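Local coordinates for uncharacterized protein, cytosolic disulfide reductase DsbM (Pseudomonas aeruginosa PAO1, PDB 5HFI) that probably acts as a cytosolic disulfide reductase of the thioredoxin superfamily, binding glutathione at a thioredoxin-type active site, at residues Q120-H123 with G127-I130; P64-I69 with K79-G84; G197-L200 with D205-A208; L9-D14 with G18-A23; V135-G140 with E147-A152. One frame throughout, in Å; residues are numbered along the deposited sequence.

Contact 1: residues Q120-H123 with G127-I130; sequences QRAH and GRRI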
# COMPACT_ATOMS: atom_id res chain seq x y z
N GLN A 120 -4.54 -2.08 -4.63
CA GLN A 120 -4.80 -0.69 -4.99
C GLN A 120 -5.47 -0.59 -6.35
O GLN A 120 -6.35 0.26 -6.54
CB GLN A 120 -3.49 0.11 -4.97
CG GLN A 120 -2.89 0.26 -3.58
CD GLN A 120 -1.42 0.65 -3.63
OE1 GLN A 120 -0.67 0.18 -4.48
NE2 GLN A 120 -1.01 1.50 -2.69
N ARG A 121 -5.08 -1.44 -7.30
CA ARG A 121 -5.77 -1.47 -8.58
C ARG A 121 -7.22 -1.91 -8.42
O ARG A 121 -8.12 -1.33 -9.03
CB ARG A 121 -5.03 -2.40 -9.56
CG ARG A 121 -3.69 -1.86 -10.04
CD ARG A 121 -3.09 -2.77 -11.10
NE ARG A 121 -2.06 -2.10 -11.88
CZ ARG A 121 -0.75 -2.28 -11.72
NH1 ARG A 121 -0.30 -3.14 -10.81
NH2 ARG A 121 0.11 -1.62 -12.48
N ALA A 122 -7.46 -2.92 -7.58
CA ALA A 122 -8.84 -3.38 -7.36
C ALA A 122 -9.70 -2.26 -6.79
O ALA A 122 -10.89 -2.15 -7.13
CB ALA A 122 -8.85 -4.60 -6.44
N HIS A 123 -9.15 -1.44 -5.95
CA HIS A 123 -9.87 -0.34 -5.33
C HIS A 123 -10.03 0.88 -6.26
O HIS A 123 -11.12 1.21 -6.61
CB HIS A 123 -9.15 0.07 -4.07
CG HIS A 123 -9.79 1.18 -3.29
ND1 HIS A 123 -10.85 0.97 -2.45
CD2 HIS A 123 -9.45 2.47 -3.15
CE1 HIS A 123 -11.15 2.10 -1.85
NE2 HIS A 123 -10.32 3.03 -2.27
N GLY A 127 -12.88 -0.49 -8.61
CA GLY A 127 -13.96 -0.18 -7.69
C GLY A 127 -14.42 -1.36 -6.86
O GLY A 127 -15.59 -1.43 -6.49
N ARG A 128 -13.52 -2.30 -6.57
CA ARG A 128 -13.86 -3.44 -5.74
C ARG A 128 -13.85 -3.07 -4.26
O ARG A 128 -13.27 -2.05 -3.85
CB ARG A 128 -12.88 -4.59 -5.99
CG ARG A 128 -12.66 -4.93 -7.45
CD ARG A 128 -13.95 -5.40 -8.10
NE ARG A 128 -14.59 -6.46 -7.34
CZ ARG A 128 -14.24 -7.74 -7.39
NH1 ARG A 128 -13.23 -8.13 -8.17
NH2 ARG A 128 -14.89 -8.64 -6.66
N ARG A 129 -14.50 -3.91 -3.45
CA ARG A 129 -14.59 -3.69 -2.01
C ARG A 129 -13.46 -4.47 -1.35
O ARG A 129 -13.63 -5.62 -0.94
CB ARG A 129 -15.97 -4.09 -1.50
CG ARG A 129 -17.09 -3.33 -2.18
CD ARG A 129 -18.30 -3.18 -1.28
NE ARG A 129 -19.15 -4.35 -1.40
CZ ARG A 129 -20.41 -4.38 -0.98
NH1 ARG A 129 -20.95 -3.30 -0.44
NH2 ARG A 129 -21.13 -5.49 -1.12
N ILE A 130 -12.30 -3.82 -1.22
CA ILE A 130 -11.11 -4.50 -0.71
C ILE A 130 -11.16 -4.75 0.79
O ILE A 130 -10.25 -5.38 1.33
CB ILE A 130 -9.83 -3.71 -1.05
CG1 ILE A 130 -9.84 -2.34 -0.39
CG2 ILE A 130 -9.69 -3.56 -2.56
CD1 ILE A 130 -8.56 -1.56 -0.57
O HOH W 1 -12.84 -1.02 -1.50
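His123, near the C-terminal end of helix 112-124, lies across the side chain of Ile130 in the loop that follows, the two crossing at about a right angle. Its CB meets both branches of the isoleucine, CD1 of Ile130 at 3.9 Å and CG2 of Ile130 at nearly the same range. CG of His123 also faces CD1 of Ile130, and ND1 then passes by CD1 and CG1. At ND1 the contact turns polar: a water lies in the ring plane, 3.0 Å from His123 ND1. The same water donates to the carbonyl of Arg128 (2.6 Å from Arg128 O) and accepts from the amide of Ile130, so one water links the imidazole to the loop backbone at two points, Arg128 O and Ile130 N. With CG anti to the backbone N (chi1 -179°), the ring is set beside the loop, and farther out it also meets Phe93 and Tyr81.

The backbone closes the helix end. Arg128 N donates to Ala122 O over 2.7 Å, nearly straight at 166° though tilted from the carbonyl plane, while Gly127 N makes a weak bond to His123 O at 3.2 Å. Methyl CB of Ala122 packs against CG of Arg128 (4.0 Å) and touches CG2 of Ile130. The arginine chain bends at chi2 and chi3 and carries its guanidinium off to a salt bridge with Glu138. Gly127, with positive phi just beyond the helix, marks this as a glycine-terminated helix C-terminus, where the chain turns back across the last carbonyls before helix 133-142.

Contact 2: residues P64-I69 with K79-G84; sequences PHDLRI and KDYFDG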
# COMPACT_ATOMS: atom_id res chain seq x y z
N PRO A 64 -11.05 14.96 -3.84
CA PRO A 64 -10.30 16.07 -4.44
C PRO A 64 -8.81 15.82 -4.48
O PRO A 64 -8.11 16.40 -5.32
CB PRO A 64 -10.65 17.28 -3.55
CG PRO A 64 -11.48 16.75 -2.43
CD PRO A 64 -11.46 15.27 -2.46
N HIS A 65 -8.31 14.94 -3.62
CA HIS A 65 -6.94 14.46 -3.76
C HIS A 65 -6.78 13.61 -5.01
O HIS A 65 -5.81 13.79 -5.75
CB HIS A 65 -6.53 13.67 -2.52
CG HIS A 65 -6.04 14.52 -1.39
ND1 HIS A 65 -5.64 13.99 -0.18
CD2 HIS A 65 -5.88 15.86 -1.28
CE1 HIS A 65 -5.26 14.97 0.62
NE2 HIS A 65 -5.40 16.11 -0.02
N ASP A 66 -7.75 12.73 -5.28
CA ASP A 66 -7.56 11.68 -6.29
C ASP A 66 -7.20 12.26 -7.66
O ASP A 66 -6.22 11.84 -8.28
CB ASP A 66 -8.81 10.81 -6.37
CG ASP A 66 -9.00 9.94 -5.14
OD1 ASP A 66 -10.10 9.38 -4.98
OD2 ASP A 66 -8.05 9.82 -4.34
N LEU A 67 -8.00 13.20 -8.16
CA LEU A 67 -7.68 13.78 -9.46
C LEU A 67 -6.39 14.58 -9.41
O LEU A 67 -5.69 14.69 -10.43
CB LEU A 67 -8.83 14.64 -9.98
CG LEU A 67 -9.89 13.85 -10.76
CD1 LEU A 67 -10.89 14.78 -11.41
CD2 LEU A 67 -9.21 12.97 -11.80
N ARG A 68 -6.05 15.13 -8.25
CA ARG A 68 -4.75 15.78 -8.09
C ARG A 68 -3.62 14.76 -8.10
O ARG A 68 -2.55 15.01 -8.67
CB ARG A 68 -4.72 16.61 -6.81
CG ARG A 68 -5.25 18.03 -6.97
CD ARG A 68 -4.13 18.98 -7.39
NE ARG A 68 -3.41 19.48 -6.23
CZ ARG A 68 -2.61 20.53 -6.24
NH1 ARG A 68 -1.99 20.91 -5.13
NH2 ARG A 68 -2.42 21.21 -7.37
N ILE A 69 -3.83 13.60 -7.48
CA ILE A 69 -2.85 12.52 -7.55
C ILE A 69 -2.67 12.07 -8.99
O ILE A 69 -1.55 11.80 -9.44
CB ILE A 69 -3.28 11.35 -6.65
CG1 ILE A 69 -3.58 11.86 -5.23
CG2 ILE A 69 -2.22 10.26 -6.66
CD1 ILE A 69 -4.08 10.79 -4.29
N LYS A 79 -13.80 4.48 -13.61
CA LYS A 79 -15.19 4.92 -13.45
C LYS A 79 -15.93 4.09 -12.41
O LYS A 79 -16.81 4.61 -11.72
CB LYS A 79 -15.92 4.85 -14.80
CG LYS A 79 -16.00 3.45 -15.39
CD LYS A 79 -16.83 3.44 -16.67
CE LYS A 79 -16.86 2.05 -17.30
NZ LYS A 79 -15.51 1.61 -17.75
N ASP A 80 -15.58 2.81 -12.27
CA ASP A 80 -16.22 1.99 -11.25
C ASP A 80 -15.80 2.40 -9.84
O ASP A 80 -16.46 2.01 -8.87
CB ASP A 80 -15.90 0.51 -11.48
CG ASP A 80 -16.50 -0.02 -12.77
OD1 ASP A 80 -15.85 -0.85 -13.44
OD2 ASP A 80 -17.63 0.39 -13.12
N TYR A 81 -14.72 3.17 -9.71
CA TYR A 81 -14.32 3.74 -8.43
C TYR A 81 -15.02 5.08 -8.19
O TYR A 81 -15.69 5.25 -7.17
CB TYR A 81 -12.80 3.90 -8.38
CG TYR A 81 -12.30 4.76 -7.25
CD1 TYR A 81 -11.81 6.03 -7.48
CD2 TYR A 81 -12.33 4.29 -5.94
CE1 TYR A 81 -11.35 6.82 -6.44
CE2 TYR A 81 -11.87 5.07 -4.89
CZ TYR A 81 -11.38 6.34 -5.15
OH TYR A 81 -10.93 7.12 -4.11
N PHE A 82 -14.86 6.02 -9.12
CA PHE A 82 -15.46 7.34 -8.97
C PHE A 82 -16.98 7.25 -8.84
O PHE A 82 -17.58 7.87 -7.95
CB PHE A 82 -15.10 8.22 -10.17
CG PHE A 82 -13.71 8.80 -10.11
CD1 PHE A 82 -13.19 9.27 -8.93
CD2 PHE A 82 -12.94 8.86 -11.26
CE1 PHE A 82 -11.91 9.80 -8.88
CE2 PHE A 82 -11.66 9.39 -11.22
CZ PHE A 82 -11.15 9.86 -10.03
N ASP A 83 -17.62 6.50 -9.73
CA ASP A 83 -19.07 6.48 -9.84
C ASP A 83 -19.68 5.16 -9.38
O ASP A 83 -20.88 4.95 -9.57
CB ASP A 83 -19.49 6.78 -11.28
CG ASP A 83 -19.07 8.16 -11.73
OD1 ASP A 83 -19.10 9.10 -10.91
OD2 ASP A 83 -18.69 8.31 -12.91
N GLY A 84 -18.89 4.28 -8.77
CA GLY A 84 -19.42 3.03 -8.26
C GLY A 84 -19.14 2.83 -6.79
O GLY A 84 -20.05 2.84 -5.96
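Asp66 and Tyr81 join helices 64-73 and 79-85 by a buried hydrogen bond flanked by apolar packing, a wide helix-helix contact among the helices that come between strands 37-42 and 182-186 in the sequence. The two short helical segments run nearly antiparallel, at 157°, but their axes stay 12.5 Å apart, so the space is bridged by side chains, chiefly the two aromatic rings of helix 79-85.

Tyr81 OH donates to Asp66 OD1 over 2.6 Å. The hydroxyl reaches the oxygen from its syn side, about 25° out of the carboxylate plane, while OD1 itself lies in the plane of the phenol at the ring edge, 3.2 Å from Tyr81 CE1. Carboxylate and ring are thus twisted against each other rather than coplanar. A first torsion of 167° swings the tyrosine ring out opposite its own amide and across to the aspartate; beyond this pair it packs edge to face with Tyr124, which should restrict its movement.

Alongside, Phe82 turns its rim to the same helix. CE1 meets CB of Asp66 near the plane of the ring, and CZ is 4.1 Å from CD2 of Leu67, at the more exposed border of the contact. The aspartate therefore works twice, its methylene against a phenyl edge and its carboxylate on a phenol. Asp66 also touches Phe77 in the connecting loop, and its side chain is about 8 Å from the bound glutathione. This pairing of successive helices belongs to the helical domain that characterises DsbA-like proteins, inserted into the thioredoxin fold and facing the active-site helix.

Contact 3: residues G197-L200 with D205-A208; sequences GRYL and DWRA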
# COMPACT_ATOMS: atom_id res chain seq x y z
N GLY A 197 8.06 13.21 -1.73
CA GLY A 197 7.36 14.17 -2.57
C GLY A 197 8.18 14.64 -3.75
O GLY A 197 7.63 14.99 -4.80
N ARG A 198 9.51 14.65 -3.60
CA ARG A 198 10.38 15.01 -4.71
C ARG A 198 10.25 14.03 -5.88
O ARG A 198 10.41 14.43 -7.04
CB ARG A 198 11.83 15.07 -4.23
CG ARG A 198 12.86 15.26 -5.33
CD ARG A 198 12.57 16.54 -6.09
NE ARG A 198 12.69 17.71 -5.22
CZ ARG A 198 13.61 18.65 -5.39
NH1 ARG A 198 14.48 18.56 -6.39
NH2 ARG A 198 13.66 19.69 -4.56
N TYR A 199 9.95 12.77 -5.60
CA TYR A 199 10.00 11.73 -6.62
C TYR A 199 8.62 11.26 -7.07
O TYR A 199 8.55 10.40 -7.96
CB TYR A 199 10.83 10.55 -6.11
CG TYR A 199 12.28 10.91 -5.99
CD1 TYR A 199 12.83 11.26 -4.76
CD2 TYR A 199 13.10 10.93 -7.11
CE1 TYR A 199 14.16 11.60 -4.64
CE2 TYR A 199 14.43 11.27 -7.01
CZ TYR A 199 14.95 11.61 -5.77
OH TYR A 199 16.28 11.95 -5.68
N LEU A 200 7.54 11.79 -6.50
CA LEU A 200 6.21 11.44 -6.97
C LEU A 200 6.09 11.77 -8.45
O LEU A 200 6.41 12.88 -8.88
CB LEU A 200 5.14 12.17 -6.17
CG LEU A 200 4.85 11.56 -4.79
CD1 LEU A 200 3.94 12.47 -3.98
CD2 LEU A 200 4.23 10.17 -4.95
N ASP A 205 13.70 8.69 -11.92
CA ASP A 205 14.52 9.45 -10.98
C ASP A 205 14.69 8.69 -9.68
O ASP A 205 15.80 8.60 -9.13
CB ASP A 205 13.88 10.82 -10.70
CG ASP A 205 14.24 11.87 -11.73
OD1 ASP A 205 14.72 11.51 -12.83
OD2 ASP A 205 14.01 13.06 -11.45
N TRP A 206 13.59 8.13 -9.17
CA TRP A 206 13.61 7.41 -7.90
C TRP A 206 14.52 6.19 -7.96
O TRP A 206 15.32 5.96 -7.05
CB TRP A 206 12.18 7.03 -7.53
CG TRP A 206 11.99 6.17 -6.31
CD1 TRP A 206 11.67 4.85 -6.28
CD2 TRP A 206 12.08 6.60 -4.94
NE1 TRP A 206 11.57 4.42 -4.98
CE2 TRP A 206 11.81 5.47 -4.14
CE3 TRP A 206 12.37 7.81 -4.32
CZ2 TRP A 206 11.82 5.52 -2.74
CZ3 TRP A 206 12.38 7.87 -2.93
CH2 TRP A 206 12.11 6.73 -2.16
N ARG A 207 14.41 5.40 -9.03
CA ARG A 207 15.29 4.23 -9.17
C ARG A 207 16.75 4.65 -9.22
O ARG A 207 17.60 4.05 -8.54
CB ARG A 207 14.90 3.45 -10.43
CG ARG A 207 15.54 2.08 -10.52
CD ARG A 207 15.33 1.45 -11.89
NE ARG A 207 13.93 1.15 -12.15
CZ ARG A 207 13.14 1.87 -12.95
NH1 ARG A 207 13.63 2.94 -13.56
NH2 ARG A 207 11.88 1.52 -13.13
N ALA A 208 17.07 5.69 -10.00
CA ALA A 208 18.45 6.16 -10.09
C ALA A 208 18.94 6.69 -8.75
O ALA A 208 20.10 6.49 -8.38
CB ALA A 208 18.56 7.23 -11.17
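Tyr199 and Trp206 form an offset edge-to-face pair, the benzene edge of the indole pointing at the face of the phenol. CE3 of Trp206 is the indole atom nearest the ring, 3.5 Å from CD1 of Tyr199 and just as near its CG, with CZ3 a little farther along. The ring planes are inclined at 63°, and the centroids of the six-membered rings are separated by 5.4 Å. CB of Asp205 fills a place at the phenol edge, in the ring plane and 3.7 Å from Tyr199 CD2, so the tyrosine ring spans the first two residues of segment 205-208.

The indole is brought there by a trans first torsion (chi1 175°) that lays it beside the helix, where it also packs against Phe183 of the sheet and Leu26 and Ala30 of helix 24-30. On the other side of the tyrosine, CG of Arg198 rests 3.9 Å above the face turned from the tryptophan. Phe209, one turn further along helix 203-215, also meets the Tyr199 ring.

No hydrogen bond links the two segments. Cohesion comes from dispersion and from the indole C-H edge directed at the phenol pi cloud, an apolar attachment of the short helix 196-199 to the C-terminal helix.

Contact 4: residues L9-D14 with G18-A23; sequences LHYLYD and GWCYGA. With GSH (glutathione), chain B.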
# COMPACT_ATOMS: atom_id res chain seq x y z
N LEU A 9 15.21 -0.49 2.29
CA LEU A 9 14.24 0.57 2.10
C LEU A 9 12.96 0.19 2.83
O LEU A 9 12.30 -0.79 2.47
CB LEU A 9 13.96 0.81 0.62
CG LEU A 9 12.91 1.88 0.33
CD1 LEU A 9 13.44 3.26 0.71
CD2 LEU A 9 12.47 1.85 -1.12
N HIS A 10 12.61 0.97 3.85
CA HIS A 10 11.38 0.75 4.60
C HIS A 10 10.28 1.61 4.01
O HIS A 10 10.48 2.81 3.78
CB HIS A 10 11.58 1.07 6.08
CG HIS A 10 12.62 0.22 6.75
ND1 HIS A 10 12.31 -0.95 7.40
CD2 HIS A 10 13.96 0.37 6.87
CE1 HIS A 10 13.41 -1.49 7.89
NE2 HIS A 10 14.43 -0.70 7.59
N TYR A 11 9.12 1.01 3.76
CA TYR A 11 7.98 1.69 3.16
C TYR A 11 6.81 1.62 4.13
O TYR A 11 6.24 0.55 4.36
CB TYR A 11 7.62 1.08 1.81
CG TYR A 11 6.41 1.71 1.13
CD1 TYR A 11 5.53 0.94 0.40
CD2 TYR A 11 6.17 3.07 1.23
CE1 TYR A 11 4.43 1.50 -0.23
CE2 TYR A 11 5.07 3.65 0.61
CZ TYR A 11 4.20 2.85 -0.12
OH TYR A 11 3.11 3.41 -0.74
N LEU A 12 6.46 2.77 4.71
CA LEU A 12 5.27 2.90 5.55
C LEU A 12 4.10 3.32 4.66
O LEU A 12 4.14 4.39 4.04
CB LEU A 12 5.50 3.92 6.66
CG LEU A 12 6.32 3.45 7.86
CD1 LEU A 12 7.00 4.64 8.53
CD2 LEU A 12 5.42 2.72 8.85
N TYR A 13 3.06 2.49 4.61
CA TYR A 13 1.98 2.66 3.65
C TYR A 13 0.64 2.41 4.34
O TYR A 13 0.57 1.93 5.47
CB TYR A 13 2.13 1.68 2.48
CG TYR A 13 1.80 0.26 2.88
CD1 TYR A 13 0.53 -0.27 2.66
CD2 TYR A 13 2.74 -0.54 3.51
CE1 TYR A 13 0.21 -1.55 3.05
CE2 TYR A 13 2.44 -1.83 3.89
CZ TYR A 13 1.17 -2.33 3.66
OH TYR A 13 0.85 -3.61 4.04
N ASP A 14 -0.43 2.74 3.61
CA ASP A 14 -1.75 2.23 3.94
C ASP A 14 -2.48 1.98 2.64
O ASP A 14 -2.45 2.84 1.74
CB ASP A 14 -2.56 3.18 4.81
CG ASP A 14 -3.84 2.55 5.30
OD1 ASP A 14 -4.87 2.67 4.61
OD2 ASP A 14 -3.79 1.90 6.37
N GLY A 18 -4.59 7.49 -0.75
CA GLY A 18 -4.47 7.82 -2.17
C GLY A 18 -3.04 8.15 -2.57
O GLY A 18 -2.60 7.80 -3.67
N TRP A 19 -2.30 8.82 -1.69
CA TRP A 19 -0.93 9.17 -2.03
C TRP A 19 -0.03 7.94 -2.07
O TRP A 19 0.96 7.93 -2.80
CB TRP A 19 -0.39 10.22 -1.06
CG TRP A 19 -0.89 11.58 -1.39
CD1 TRP A 19 -1.79 12.33 -0.68
CD2 TRP A 19 -0.55 12.36 -2.55
NE1 TRP A 19 -2.01 13.53 -1.32
CE2 TRP A 19 -1.26 13.57 -2.47
CE3 TRP A 19 0.30 12.15 -3.64
CZ2 TRP A 19 -1.15 14.57 -3.43
CZ3 TRP A 19 0.41 13.14 -4.60
CH2 TRP A 19 -0.31 14.33 -4.49
N CYS A 20 -0.35 6.90 -1.29
CA CYS A 20 0.38 5.65 -1.43
C CYS A 20 0.16 5.04 -2.80
O CYS A 20 1.09 4.52 -3.42
CB CYS A 20 -0.03 4.67 -0.33
SG CYS A 20 0.62 5.12 1.29
N TYR A 21 -1.08 5.10 -3.31
CA TYR A 21 -1.35 4.66 -4.67
C TYR A 21 -0.59 5.52 -5.67
O TYR A 21 -0.07 5.01 -6.67
CB TYR A 21 -2.85 4.70 -4.94
CG TYR A 21 -3.25 4.31 -6.35
CD1 TYR A 21 -2.89 3.08 -6.87
CD2 TYR A 21 -4.00 5.16 -7.14
CE1 TYR A 21 -3.25 2.71 -8.15
CE2 TYR A 21 -4.38 4.81 -8.42
CZ TYR A 21 -4.00 3.58 -8.92
OH TYR A 21 -4.37 3.22 -10.20
N GLY A 22 -0.50 6.83 -5.41
CA GLY A 22 0.32 7.69 -6.25
C GLY A 22 1.78 7.30 -6.24
O GLY A 22 2.50 7.53 -7.21
N ALA A 23 2.24 6.69 -5.14
CA ALA A 23 3.62 6.24 -5.02
C ALA A 23 3.82 4.79 -5.43
O ALA A 23 4.93 4.27 -5.31
CB ALA A 23 4.11 6.43 -3.58
N1 GSH B . 2.45 12.81 0.31
CA1 GSH B . 1.43 13.85 0.19
C1 GSH B . 2.09 15.19 -0.14
O11 GSH B . 1.69 16.24 0.42
O12 GSH B . 3.04 15.23 -0.97
CB1 GSH B . 0.68 13.96 1.51
CG1 GSH B . 0.58 12.58 2.15
CD1 GSH B . -0.70 12.46 2.97
OE1 GSH B . -1.29 13.43 3.29
N2 GSH B . -1.19 11.14 3.34
CA2 GSH B . -2.40 11.02 4.12
C2 GSH B . -2.01 11.10 5.60
O2 GSH B . -1.29 10.29 6.07
CB2 GSH B . -3.07 9.67 3.84
SG2 GSH B . -3.16 9.34 2.05
N3 GSH B . -2.52 12.18 6.43
CA3 GSH B . -2.15 12.27 7.83
C3 GSH B . -2.73 11.09 8.59
O31 GSH B . -2.00 10.42 9.38
O32 GSH B . -3.94 10.78 8.44
O HOH W 2 2.02 2.04 -2.80
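Tyr13 and Cys20 bring the end of strand 8-13 to the active-site helix 18-22, their CA atoms 6.1 Å apart across the short loop that carries Cys17. Cys20 holds the centre of the contact. Its sulfur accepts the backbone amide just past the strand, Asp14 N to Cys20 SG, at 3.5 Å and a fairly straight 161°. The SG lies anti to the carbonyl carbon (chi1 -73°), a setting that turns it to the strand, where CB of Tyr13 packs on it at 3.9 Å.

Tyr11 extends its ring from within the strand until OH is 3.4 Å from Cys20 CB. A water joins this hydroxyl to the helix, donating to Cys20 O at 2.7 Å. CB of Tyr13 rests over one face of the Tyr11 ring, and Phe183 also stacks with that ring.

Glutathione lies at the N-terminal end of the helix. Its CA1 lies over the face of Trp19, 3.6 Å from Trp19 CG, and its SG2 approaches Gly18 N. Phe180 O hydrogen-bonds the tripeptide as well, while Asp14 turns its carboxylate to the amide of Met45, another pocket residue.

Cys17 and Cys20 fit the thioredoxin-type CxxC pattern at a helix start, and their disulfide is absent here. The Cys20 sulfur is thus packed against Tyr11 and Tyr13 and receives a backbone N-H, next to the site where Cys17 is known to bind glutathione covalently.

Contact 5: residues V135-G140 with E147-A152; sequences VLLELG and EGFAEA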
# COMPACT_ATOMS: atom_id res chain seq x y z
N VAL A 135 -13.32 -10.66 -1.82
CA VAL A 135 -12.56 -9.88 -2.79
C VAL A 135 -11.07 -10.11 -2.63
O VAL A 135 -10.34 -10.29 -3.61
CB VAL A 135 -12.93 -8.38 -2.67
CG1 VAL A 135 -12.01 -7.53 -3.54
CG2 VAL A 135 -14.39 -8.17 -3.05
N LEU A 136 -10.58 -10.11 -1.38
CA LEU A 136 -9.16 -10.30 -1.15
C LEU A 136 -8.72 -11.72 -1.50
O LEU A 136 -7.62 -11.93 -2.02
CB LEU A 136 -8.82 -9.98 0.30
CG LEU A 136 -9.09 -8.52 0.67
CD1 LEU A 136 -8.93 -8.30 2.17
CD2 LEU A 136 -8.17 -7.60 -0.12
N LEU A 137 -9.58 -12.71 -1.23
CA LEU A 137 -9.27 -14.08 -1.63
C LEU A 137 -9.25 -14.22 -3.14
O LEU A 137 -8.43 -14.96 -3.70
CB LEU A 137 -10.27 -15.05 -1.00
CG LEU A 137 -9.97 -15.64 0.38
CD1 LEU A 137 -9.52 -14.58 1.37
CD2 LEU A 137 -11.18 -16.38 0.92
N GLU A 138 -10.14 -13.50 -3.82
CA GLU A 138 -10.15 -13.50 -5.28
C GLU A 138 -8.87 -12.90 -5.84
O GLU A 138 -8.31 -13.40 -6.82
CB GLU A 138 -11.38 -12.74 -5.79
CG GLU A 138 -11.45 -12.60 -7.30
CD GLU A 138 -12.60 -11.71 -7.75
OE1 GLU A 138 -12.58 -11.25 -8.91
OE2 GLU A 138 -13.51 -11.46 -6.93
N LEU A 139 -8.39 -11.81 -5.23
CA LEU A 139 -7.13 -11.21 -5.67
C LEU A 139 -5.96 -12.15 -5.43
O LEU A 139 -5.08 -12.28 -6.28
CB LEU A 139 -6.91 -9.88 -4.96
CG LEU A 139 -7.94 -8.78 -5.21
CD1 LEU A 139 -7.51 -7.49 -4.52
CD2 LEU A 139 -8.12 -8.55 -6.71
N GLY A 140 -5.93 -12.81 -4.27
CA GLY A 140 -4.87 -13.77 -4.01
C GLY A 140 -4.88 -14.92 -5.00
O GLY A 140 -3.82 -15.37 -5.45
N GLU A 147 -4.06 -21.89 -3.23
CA GLU A 147 -3.79 -22.99 -2.31
C GLU A 147 -3.09 -22.44 -1.07
O GLU A 147 -1.88 -22.21 -1.08
CB GLU A 147 -2.95 -24.07 -2.99
CG GLU A 147 -2.60 -25.24 -2.08
CD GLU A 147 -3.82 -25.93 -1.52
OE1 GLU A 147 -4.33 -25.50 -0.46
OE2 GLU A 147 -4.28 -26.92 -2.13
N GLY A 148 -3.87 -22.20 -0.02
CA GLY A 148 -3.33 -21.79 1.27
C GLY A 148 -3.55 -20.33 1.62
O GLY A 148 -3.38 -19.97 2.79
N PHE A 149 -3.92 -19.47 0.66
CA PHE A 149 -4.03 -18.05 0.98
C PHE A 149 -5.19 -17.78 1.93
O PHE A 149 -5.09 -16.91 2.80
CB PHE A 149 -4.18 -17.22 -0.30
CG PHE A 149 -4.27 -15.74 -0.05
CD1 PHE A 149 -3.13 -15.01 0.24
CD2 PHE A 149 -5.48 -15.08 -0.14
CE1 PHE A 149 -3.21 -13.65 0.47
CE2 PHE A 149 -5.56 -13.72 0.08
CZ PHE A 149 -4.42 -13.00 0.39
N ALA A 150 -6.30 -18.51 1.77
CA ALA A 150 -7.44 -18.32 2.66
C ALA A 150 -7.04 -18.51 4.12
O ALA A 150 -7.36 -17.68 4.97
CB ALA A 150 -8.57 -19.27 2.28
N GLU A 151 -6.33 -19.60 4.41
CA GLU A 151 -5.91 -19.87 5.78
C GLU A 151 -4.88 -18.85 6.25
O GLU A 151 -4.93 -18.40 7.40
CB GLU A 151 -5.34 -21.28 5.92
CG GLU A 151 -6.37 -22.39 5.76
CD GLU A 151 -6.90 -22.53 4.34
OE1 GLU A 151 -6.13 -22.22 3.40
OE2 GLU A 151 -8.08 -22.94 4.18
N ALA A 152 -3.93 -18.48 5.38
CA ALA A 152 -2.93 -17.49 5.76
C ALA A 152 -3.57 -16.13 6.03
O ALA A 152 -3.16 -15.43 6.96
CB ALA A 152 -1.87 -17.38 4.67
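Phe149 lays one face of its ring over Gly140, whose CA sits 4.2 Å from the ring centroid and 16° off the normal, a CH-pi contact. The ring edge meets Leu137 CA, 4.1 Å from Phe149 CE2. Leu136 O, a carbonyl that already accepts the amide of Gly140, comes 3.4 Å from Phe149 CE2 at an oblique angle. The phenyl therefore fits into the angle between two turns of helix 133-142, and the absence of a side chain on Gly140 permits this close seating. A chi1 of -179° stretches the side chain directly away from its own amide and across to that helix.

Leu137 completes the contact from the more open side. Its branches diverge, CD1 near CE2 of Phe149 and CD2 against CB of Ala150, at 4.1 Å. Gly148, with positive phi, occupies the N-cap position where the second helix begins, directly before the phenylalanine.

Phe149 continues inward to Ala104 and Leu108 of helix 96-109, while Leu136 and Leu139 pack on Ile119 of helix 112-124. Helices 133-142 and 149-157 thus pack as neighbours in the chain, joined by a short loop, with helices 96-109 and 112-124 behind them.

In the fold
The centre of contact 4 lies about 5 Å from the centre of the chain, the nearest of the five, and this contact opens the series along the sequence; contacts 2, 1, 5 and 3 follow. Contacts 2, 1 and 5 belong to the helices between strands 37-42 and 182-186. Contacts 1 and 2 touch through His123 and Tyr81, contacts 1 and 5 through the Arg128-Glu138 salt bridge. Contact 4 meets this helical part by Gln120 and Ile69, and meets contact 3 by Leu200. Contacts 3 and 5, with centres about 33 Å apart, mark opposite sides of the molecule. The glutathione site therefore sits where thioredoxin fold and helical insertion join, with contact 5 remote from it.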